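Hypothetical protein (Parabacteroides merdae, PDB 4OO3) is probably an NAD(P)-dependent oxidoreductase, pairing a nucleotide-binding Rossmann fold with a C-terminal domain built on a large mixed sheet, its substrate unknown. Local coordinates at residues Q339-L352 with V378-R392. Sequence-based numbering, arbitrary orientation.
Sequences QPELFVEAVKGVDL and VGDGVWQVEIPAKYR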
ATOM      1  N   GLN A 339     -13.894  -8.919   7.726  1.00 41.95           N
ATOM      2  CA  GLN A 339     -12.595  -9.122   8.349  1.00 39.98           C
ATOM      3  C   GLN A 339     -11.940 -10.320   7.664  1.00 38.98           C
ATOM      4  O   GLN A 339     -12.554 -11.382   7.573  1.00 42.04           O
ATOM      5  CB  GLN A 339     -12.752  -9.396   9.846  1.00 40.79           C
ATOM      6  CG  GLN A 339     -11.618 -10.212  10.443  1.00 42.89           C
ATOM      7  CD  GLN A 339     -11.592 -10.179  11.952  1.00 44.65           C
ATOM      8  OE1 GLN A 339     -11.880 -11.178  12.610  1.00 46.84           O
ATOM      9  NE2 GLN A 339     -11.241  -9.031  12.510  1.00 44.73           N
ATOM     10  N   PRO A 340     -10.691 -10.166   7.189  1.00 36.09           N
ATOM     11  CA  PRO A 340     -10.068 -11.252   6.418  1.00 35.47           C
ATOM     12  C   PRO A 340      -9.887 -12.547   7.216  1.00 34.94           C
ATOM     13  O   PRO A 340      -9.461 -12.506   8.373  1.00 33.96           O
ATOM     14  CB  PRO A 340      -8.709 -10.666   5.997  1.00 32.65           C
ATOM     15  CG  PRO A 340      -8.446  -9.545   6.937  1.00 31.68           C
ATOM     16  CD  PRO A 340      -9.785  -9.013   7.361  1.00 35.74           C
ATOM     17  N   GLU A 341     -10.244 -13.671   6.596  1.00 34.70           N
ATOM     18  CA  GLU A 341     -10.056 -14.990   7.180  1.00 35.86           C
ATOM     19  C   GLU A 341      -9.306 -15.848   6.181  1.00 35.91           C
ATOM     20  O   GLU A 341      -9.561 -15.772   4.978  1.00 33.79           O
ATOM     21  CB  GLU A 341     -11.400 -15.655   7.511  1.00 38.87           C
ATOM     22  CG  GLU A 341     -12.262 -14.926   8.538  1.00 41.02           C
ATOM     23  CD  GLU A 341     -11.626 -14.809   9.919  1.00 42.52           C
ATOM     24  OE1 GLU A 341     -10.652 -15.537  10.209  1.00 43.32           O
ATOM     25  OE2 GLU A 341     -12.105 -13.979  10.723  1.00 43.04           O
ATOM     26  N   LEU A 342      -8.392 -16.670   6.693  1.00 37.12           N
ATOM     27  CA  LEU A 342      -7.516 -17.505   5.873  1.00 37.27           C
ATOM     28  C   LEU A 342      -7.980 -18.961   5.899  1.00 37.73           C
ATOM     29  O   LEU A 342      -8.366 -19.474   6.951  1.00 36.99           O
ATOM     30  CB  LEU A 342      -6.074 -17.395   6.391  1.00 38.63           C
ATOM     31  CG  LEU A 342      -4.969 -18.239   5.741  1.00 38.77           C
ATOM     32  CD1 LEU A 342      -4.841 -18.000   4.243  1.00 36.82           C
ATOM     33  CD2 LEU A 342      -3.651 -17.949   6.448  1.00 38.60           C
ATOM     34  N   PHE A 343      -7.946 -19.615   4.736  1.00 38.58           N
ATOM     35  CA  PHE A 343      -8.307 -21.026   4.612  1.00 37.83           C
ATOM     36  C   PHE A 343      -7.237 -21.838   3.877  1.00 37.12           C
ATOM     37  O   PHE A 343      -6.571 -21.333   2.976  1.00 35.58           O
ATOM     38  CB  PHE A 343      -9.647 -21.168   3.879  1.00 39.37           C
ATOM     39  CG  PHE A 343     -10.805 -20.533   4.598  1.00 40.48           C
ATOM     40  CD1 PHE A 343     -11.052 -19.177   4.479  1.00 39.54           C
ATOM     41  CD2 PHE A 343     -11.650 -21.298   5.393  1.00 44.62           C
ATOM     42  CE1 PHE A 343     -12.111 -18.588   5.146  1.00 42.42           C
ATOM     43  CE2 PHE A 343     -12.719 -20.715   6.059  1.00 45.87           C
ATOM     44  CZ  PHE A 343     -12.951 -19.359   5.933  1.00 44.81           C
ATOM     45  N   VAL A 344      -7.087 -23.099   4.280  1.00 38.76           N
ATOM     46  CA  VAL A 344      -6.254 -24.077   3.587  1.00 38.71           C
ATOM     47  C   VAL A 344      -7.174 -25.087   2.911  1.00 39.69           C
ATOM     48  O   VAL A 344      -7.971 -25.744   3.577  1.00 40.22           O
ATOM     49  CB  VAL A 344      -5.343 -24.843   4.571  1.00 41.46           C
ATOM     50  CG1 VAL A 344      -4.553 -25.933   3.846  1.00 41.73           C
ATOM     51  CG2 VAL A 344      -4.412 -23.882   5.298  1.00 40.26           C
ATOM     52  N   GLU A 345      -7.060 -25.211   1.594  1.00 39.32           N
ATOM     53  CA  GLU A 345      -7.933 -26.087   0.823  1.00 39.91           C
ATOM     54  C   GLU A 345      -7.094 -27.082   0.044  1.00 40.06           C
ATOM     55  O   GLU A 345      -6.346 -26.699  -0.852  1.00 41.63           O
ATOM     56  CB  GLU A 345      -8.802 -25.259  -0.126  1.00 39.71           C
ATOM     57  CG  GLU A 345      -9.415 -24.036   0.538  1.00 40.50           C
ATOM     58  CD  GLU A 345     -10.592 -23.451  -0.230  1.00 41.51           C
ATOM     59  OE1 GLU A 345     -10.760 -23.775  -1.427  1.00 45.85           O
ATOM     60  OE2 GLU A 345     -11.348 -22.666   0.371  1.00 38.63           O
ATOM     61  N   ALA A 346      -7.201 -28.358   0.390  1.00 40.85           N
ATOM     62  CA  ALA A 346      -6.417 -29.376  -0.292  1.00 41.20           C
ATOM     63  C   ALA A 346      -6.864 -29.476  -1.738  1.00 43.89           C
ATOM     64  O   ALA A 346      -8.038 -29.255  -2.050  1.00 42.67           O
ATOM     65  CB  ALA A 346      -6.555 -30.719   0.399  1.00 42.75           C
ATOM     66  N   VAL A 347      -5.914 -29.787  -2.614  1.00 46.59           N
ATOM     67  CA  VAL A 347      -6.198 -30.020  -4.023  1.00 50.25           C
ATOM     68  C   VAL A 347      -6.927 -31.357  -4.139  1.00 54.50           C
ATOM     69  O   VAL A 347      -6.654 -32.279  -3.371  1.00 54.46           O
ATOM     70  CB  VAL A 347      -4.893 -30.007  -4.855  1.00 53.86           C
ATOM     71  CG1 VAL A 347      -5.110 -30.544  -6.263  1.00 56.80           C
ATOM     72  CG2 VAL A 347      -4.324 -28.592  -4.906  1.00 53.16           C
ATOM     73  N   LYS A 348      -7.875 -31.445  -5.072  1.00 57.58           N
ATOM     74  CA  LYS A 348      -8.619 -32.690  -5.308  1.00 62.56           C
ATOM     75  C   LYS A 348      -7.693 -33.833  -5.738  1.00 62.93           C
ATOM     76  O   LYS A 348      -6.709 -33.609  -6.446  1.00 61.38           O
ATOM     77  CB  LYS A 348      -9.718 -32.481  -6.356  1.00 67.84           C
ATOM     78  CG  LYS A 348      -9.226 -31.919  -7.680  1.00 72.32           C
ATOM     79  CD  LYS A 348     -10.341 -31.839  -8.700  1.00 76.74           C
ATOM     80  CE  LYS A 348      -9.883 -31.076  -9.929  1.00 77.01           C
ATOM     81  NZ  LYS A 348     -10.962 -31.017 -10.948  1.00 81.52           N
ATOM     82  N   GLY A 349      -8.009 -35.048  -5.287  1.00 65.17           N
ATOM     83  CA  GLY A 349      -7.232 -36.244  -5.627  1.00 66.40           C
ATOM     84  C   GLY A 349      -6.239 -36.700  -4.566  1.00 70.76           C
ATOM     85  O   GLY A 349      -5.830 -37.862  -4.563  1.00 78.52           O
ATOM     86  N   VAL A 350      -5.859 -35.796  -3.663  1.00 69.65           N
ATOM     87  CA  VAL A 350      -4.814 -36.076  -2.669  1.00 68.58           C
ATOM     88  C   VAL A 350      -5.281 -37.040  -1.584  1.00 69.87           C
ATOM     89  O   VAL A 350      -6.481 -37.182  -1.340  1.00 70.69           O
ATOM     90  CB  VAL A 350      -4.304 -34.793  -1.964  1.00 66.33           C
ATOM     91  CG1 VAL A 350      -3.762 -33.786  -2.977  1.00 67.90           C
ATOM     92  CG2 VAL A 350      -5.387 -34.176  -1.081  1.00 63.84           C
ATOM     93  N   ASP A 351      -4.316 -37.687  -0.933  1.00 69.24           N
ATOM     94  CA  ASP A 351      -4.585 -38.536   0.224  1.00 69.77           C
ATOM     95  C   ASP A 351      -4.908 -37.644   1.428  1.00 65.81           C
ATOM     96  O   ASP A 351      -4.008 -37.118   2.088  1.00 58.01           O
ATOM     97  CB  ASP A 351      -3.377 -39.434   0.513  1.00 72.57           C
ATOM     98  CG  ASP A 351      -3.646 -40.452   1.599  1.00 73.83           C
ATOM     99  OD1 ASP A 351      -4.817 -40.601   2.010  1.00 72.03           O
ATOM    100  OD2 ASP A 351      -2.680 -41.110   2.037  1.00 76.26           O
ATOM    101  N   LEU A 352      -6.203 -37.486   1.698  1.00 62.66           N
ATOM    102  CA  LEU A 352      -6.699 -36.477   2.640  1.00 62.20           C
ATOM    103  C   LEU A 352      -6.417 -36.848   4.103  1.00 62.62           C
ATOM    104  O   LEU A 352      -6.282 -35.969   4.960  1.00 60.84           O
ATOM    105  CB  LEU A 352      -8.203 -36.256   2.419  1.00 63.58           C
ATOM    106  CG  LEU A 352      -8.748 -34.833   2.527  1.00 65.48           C
ATOM    107  CD1 LEU A 352      -8.183 -33.940   1.430  1.00 65.34           C
ATOM    108  CD2 LEU A 352     -10.270 -34.860   2.462  1.00 65.97           C
ATOM    109  N   VAL A 378     -13.470 -27.174   8.478  1.00 58.00           N
ATOM    110  CA  VAL A 378     -14.769 -26.541   8.192  1.00 58.51           C
ATOM    111  C   VAL A 378     -15.449 -27.185   6.987  1.00 58.88           C
ATOM    112  O   VAL A 378     -16.384 -26.622   6.421  1.00 62.70           O
ATOM    113  CB  VAL A 378     -14.630 -25.015   7.962  1.00 56.42           C
ATOM    114  CG1 VAL A 378     -14.247 -24.309   9.256  1.00 56.04           C
ATOM    115  CG2 VAL A 378     -13.620 -24.709   6.860  1.00 55.21           C
ATOM    116  N   GLY A 379     -14.993 -28.383   6.631  1.00 58.84           N
ATOM    117  CA  GLY A 379     -15.414 -29.071   5.412  1.00 59.93           C
ATOM    118  C   GLY A 379     -14.276 -29.980   5.006  1.00 62.31           C
ATOM    119  O   GLY A 379     -13.119 -29.665   5.277  1.00 66.71           O
ATOM    120  N   ASP A 380     -14.574 -31.114   4.379  1.00 66.72           N
ATOM    121  CA  ASP A 380     -13.510 -32.080   4.093  1.00 72.20           C
ATOM    122  C   ASP A 380     -12.542 -31.508   3.048  1.00 65.98           C
ATOM    123  O   ASP A 380     -12.948 -31.066   1.975  1.00 68.50           O
ATOM    124  CB  ASP A 380     -14.058 -33.467   3.705  1.00 76.89           C
ATOM    125  CG  ASP A 380     -14.851 -33.455   2.415  1.00 82.03           C
ATOM    126  OD1 ASP A 380     -15.620 -32.495   2.192  1.00 75.88           O
ATOM    127  OD2 ASP A 380     -14.705 -34.418   1.631  1.00 86.42           O
ATOM    128  N   GLY A 381     -11.261 -31.486   3.401  1.00 63.09           N
ATOM    129  CA  GLY A 381     -10.240 -30.862   2.570  1.00 61.89           C
ATOM    130  C   GLY A 381     -10.171 -29.345   2.689  1.00 58.75           C
ATOM    131  O   GLY A 381      -9.479 -28.704   1.897  1.00 57.97           O
ATOM    132  N   VAL A 382     -10.875 -28.772   3.672  1.00 55.72           N
ATOM    133  CA  VAL A 382     -10.905 -27.317   3.885  1.00 50.45           C
ATOM    134  C   VAL A 382     -10.790 -26.953   5.373  1.00 50.40           C
ATOM    135  O   VAL A 382     -11.683 -27.269   6.166  1.00 49.84           O
ATOM    136  CB  VAL A 382     -12.190 -26.682   3.321  1.00 50.93           C
ATOM    137  CG1 VAL A 382     -12.116 -25.161   3.424  1.00 50.67           C
ATOM    138  CG2 VAL A 382     -12.414 -27.111   1.875  1.00 50.38           C
ATOM    139  N   TRP A 383      -9.696 -26.278   5.733  1.00 47.07           N
ATOM    140  CA  TRP A 383      -9.432 -25.847   7.111  1.00 46.07           C
ATOM    141  C   TRP A 383      -9.316 -24.333   7.211  1.00 43.98           C
ATOM    142  O   TRP A 383      -8.565 -23.715   6.456  1.00 41.67           O
ATOM    143  CB  TRP A 383      -8.124 -26.451   7.622  1.00 46.86           C
ATOM    144  CG  TRP A 383      -8.171 -27.931   7.828  1.00 48.33           C
ATOM    145  CD1 TRP A 383      -8.405 -28.588   9.000  1.00 48.72           C
ATOM    146  CD2 TRP A 383      -7.977 -28.938   6.834  1.00 50.44           C
ATOM    147  NE1 TRP A 383      -8.370 -29.944   8.796  1.00 50.30           N
ATOM    148  CE2 TRP A 383      -8.110 -30.187   7.474  1.00 50.58           C
ATOM    149  CE3 TRP A 383      -7.703 -28.907   5.460  1.00 50.98           C
ATOM    150  CZ2 TRP A 383      -7.976 -31.398   6.789  1.00 52.57           C
ATOM    151  CZ3 TRP A 383      -7.572 -30.118   4.777  1.00 52.22           C
ATOM    152  CH2 TRP A 383      -7.708 -31.343   5.445  1.00 51.00           C
ATOM    153  N   GLN A 384     -10.050 -23.739   8.147  1.00 42.21           N
ATOM    154  CA  GLN A 384      -9.873 -22.331   8.468  1.00 42.23           C
ATOM    155  C   GLN A 384      -8.744 -22.166   9.482  1.00 40.17           C
ATOM    156  O   GLN A 384      -8.649 -22.935  10.433  1.00 41.81           O
ATOM    157  CB  GLN A 384     -11.153 -21.739   9.047  1.00 44.22           C
ATOM    158  CG  GLN A 384     -11.001 -20.276   9.443  1.00 46.53           C
ATOM    159  CD  GLN A 384     -12.323 -19.556   9.605  1.00 50.84           C
ATOM    160  OE1 GLN A 384     -13.389 -20.101   9.316  1.00 51.24           O
ATOM    161  NE2 GLN A 384     -12.258 -18.313  10.071  1.00 54.42           N
ATOM    162  N   VAL A 385      -7.913 -21.147   9.281  1.00 38.83           N
ATOM    163  CA  VAL A 385      -6.860 -20.806  10.230  1.00 40.04           C
ATOM    164  C   VAL A 385      -7.425 -19.880  11.296  1.00 43.32           C
ATOM    165  O   VAL A 385      -7.634 -18.701  11.055  1.00 46.75           O
ATOM    166  CB  VAL A 385      -5.657 -20.129   9.544  1.00 39.75           C
ATOM    167  CG1 VAL A 385      -4.560 -19.810  10.560  1.00 39.70           C
ATOM    168  CG2 VAL A 385      -5.102 -21.016   8.436  1.00 40.59           C
ATOM    169  N   GLU A 386      -7.668 -20.432  12.477  1.00 47.78           N
ATOM    170  CA  GLU A 386      -8.186 -19.678  13.606  1.00 49.28           C
ATOM    171  C   GLU A 386      -7.112 -18.707  14.099  1.00 46.50           C
ATOM    172  O   GLU A 386      -6.029 -19.122  14.480  1.00 47.20           O
ATOM    173  CB  GLU A 386      -8.583 -20.653  14.720  1.00 55.48           C
ATOM    174  CG  GLU A 386      -9.481 -20.085  15.809  1.00 62.18           C
ATOM    175  CD  GLU A 386      -9.717 -21.071  16.951  1.00 68.25           C
ATOM    176  OE1 GLU A 386      -9.293 -22.245  16.850  1.00 68.89           O
ATOM    177  OE2 GLU A 386     -10.327 -20.669  17.963  1.00 76.47           O
ATOM    178  N   ILE A 387      -7.423 -17.417  14.084  1.00 45.73           N
ATOM    179  CA  ILE A 387      -6.485 -16.370  14.478  1.00 43.07           C
ATOM    180  C   ILE A 387      -7.037 -15.609  15.678  1.00 42.60           C
ATOM    181  O   ILE A 387      -8.112 -15.019  15.585  1.00 43.92           O
ATOM    182  CB  ILE A 387      -6.277 -15.370  13.327  1.00 42.92           C
ATOM    183  CG1 ILE A 387      -5.711 -16.083  12.096  1.00 43.46           C
ATOM    184  CG2 ILE A 387      -5.342 -14.240  13.751  1.00 44.49           C
ATOM    185  CD1 ILE A 387      -5.968 -15.355  10.795  1.00 41.97           C
ATOM    186  N   PRO A 388      -6.309 -15.615  16.809  1.00 42.91           N
ATOM    187  CA  PRO A 388      -6.701 -14.819  17.977  1.00 42.91           C
ATOM    188  C   PRO A 388      -6.940 -13.334  17.672  1.00 44.37           C
ATOM    189  O   PRO A 388      -6.233 -12.741  16.851  1.00 42.56           O
ATOM    190  CB  PRO A 388      -5.507 -14.969  18.911  1.00 42.36           C
ATOM    191  CG  PRO A 388      -4.962 -16.315  18.589  1.00 43.35           C
ATOM    192  CD  PRO A 388      -5.182 -16.516  17.118  1.00 41.78           C
ATOM    193  N   ALA A 389      -7.926 -12.750  18.353  1.00 45.66           N
ATOM    194  CA  ALA A 389      -8.315 -11.357  18.151  1.00 45.34           C
ATOM    195  C   ALA A 389      -7.173 -10.374  18.375  1.00 44.42           C
ATOM    196  O   ALA A 389      -7.170  -9.304  17.777  1.00 43.61           O
ATOM    197  CB  ALA A 389      -9.481 -10.998  19.061  1.00 46.97           C
ATOM    198  N   LYS A 390      -6.219 -10.731  19.238  1.00 45.68           N
ATOM    199  CA  LYS A 390      -5.087  -9.852  19.553  1.00 46.73           C
ATOM    200  C   LYS A 390      -4.230  -9.502  18.331  1.00 43.80           C
ATOM    201  O   LYS A 390      -3.631  -8.432  18.293  1.00 43.22           O
ATOM    202  CB  LYS A 390      -4.204 -10.441  20.667  1.00 51.16           C
ATOM    203  CG  LYS A 390      -3.773 -11.888  20.449  1.00 57.25           C
ATOM    204  CD  LYS A 390      -2.362 -12.159  20.963  1.00 62.12           C
ATOM    205  CE  LYS A 390      -1.305 -11.666  19.976  1.00 64.52           C
ATOM    206  NZ  LYS A 390       0.094 -11.933  20.415  1.00 65.64           N
ATOM    207  N   TYR A 391      -4.183 -10.390  17.338  1.00 41.88           N
ATOM    208  CA  TYR A 391      -3.444 -10.130  16.100  1.00 39.80           C
ATOM    209  C   TYR A 391      -4.128  -9.121  15.161  1.00 38.83           C
ATOM    210  O   TYR A 391      -3.502  -8.656  14.207  1.00 37.21           O
ATOM    211  CB  TYR A 391      -3.204 -11.423  15.331  1.00 40.02           C
ATOM    212  CG  TYR A 391      -2.260 -12.387  16.004  1.00 41.78           C
ATOM    213  CD1 TYR A 391      -0.883 -12.207  15.930  1.00 40.78           C
ATOM    214  CD2 TYR A 391      -2.743 -13.493  16.701  1.00 42.69           C
ATOM    215  CE1 TYR A 391      -0.012 -13.099  16.536  1.00 41.21           C
ATOM    216  CE2 TYR A 391      -1.880 -14.390  17.308  1.00 43.17           C
ATOM    217  CZ  TYR A 391      -0.516 -14.188  17.222  1.00 41.84           C
ATOM    218  OH  TYR A 391       0.344 -15.071  17.833  1.00 43.82           O
ATOM    219  N   ARG A 392      -5.395  -8.793  15.414  1.00 37.78           N
ATOM    220  CA  ARG A 392      -6.128  -7.832  14.582  1.00 36.91           C
ATOM    221  C   ARG A 392      -5.792  -6.417  15.019  1.00 36.76           C
ATOM    222  O   ARG A 392      -6.647  -5.679  15.492  1.00 38.00           O
ATOM    223  CB  ARG A 392      -7.640  -8.072  14.671  1.00 38.08           C
ATOM    224  CG  ARG A 392      -8.074  -9.492  14.336  1.00 38.95           C
ATOM    225  CD  ARG A 392      -7.753  -9.862  12.897  1.00 37.85           C
ATOM    226  NE  ARG A 392      -8.229 -11.202  12.577  1.00 38.79           N
ATOM    227  CZ  ARG A 392      -8.412 -11.674  11.347  1.00 38.97           C
ATOM    228  NH1 ARG A 392      -8.169 -10.916  10.276  1.00 38.32           N
ATOM    229  NH2 ARG A 392      -8.854 -12.919  11.186  1.00 40.23           N
TER
HETATM  230  O   HOH W   1      -8.435 -16.801   9.298  1.00 35.72           O
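Val344 and Trp383 face each other as an antiparallel hydrogen-bonded pair: Val344 N donates to Trp383 O (2.7 Å) and Trp383 N returns the bond to Val344 O. The ladder runs on through Val385 N to Leu342 O and Ala346 N to Gly381 O. Between these rungs Phe343 with Gln384 and Glu345 with Val382 form non-hydrogen-bonded pairs. The third position of the type II turn from Gly379 to Val382 needs a positive phi, which Gly381 adopts without strain; Leu352 lays CD2 3.6 Å from Gly381 N, against the bare glycine backbone.

The pairing joins neighbouring strands near one margin of the C-terminal domain's mixed sheet, flanked by strands 326-332 and 374-379. Branched or bulky and apolar, Leu342, Val344, Trp383 and Val385 suit the face packed by helices 352-369 and 155-164, with Leu342 CG against Val385 CG2 (3.9 Å). On the other face Gln384 holds CG anti to its backbone nitrogen (chi1 178°), carrying it off-centre over the Phe343 ring in a CH-pi contact; Arg331 adds a cation-pi contact.

Beyond the paired strands, polar groups tie Arg392 back to the start of strand 341-346. Its flat guanidinium can meet a carbonyl edge-on with two nitrogens: NH1 (2.8 Å) and NH2 (2.9 Å) grip Pro340 O, while the flat side-chain end of Gln339 stacks over one face. NH2 also makes a salt bridge to Glu341 OE1 (3.3 Å), with carboxylate and guanidinium planes 69° apart. A leucine in place of Arg392 would probably leave Pro340 O without both donors and Glu341 without this salt-bridge partner. Glu341 OE1 further takes a weak bond from Gln384 NE2 and a firmer one from a water that accepts from Leu342 N and donates to Val385 O.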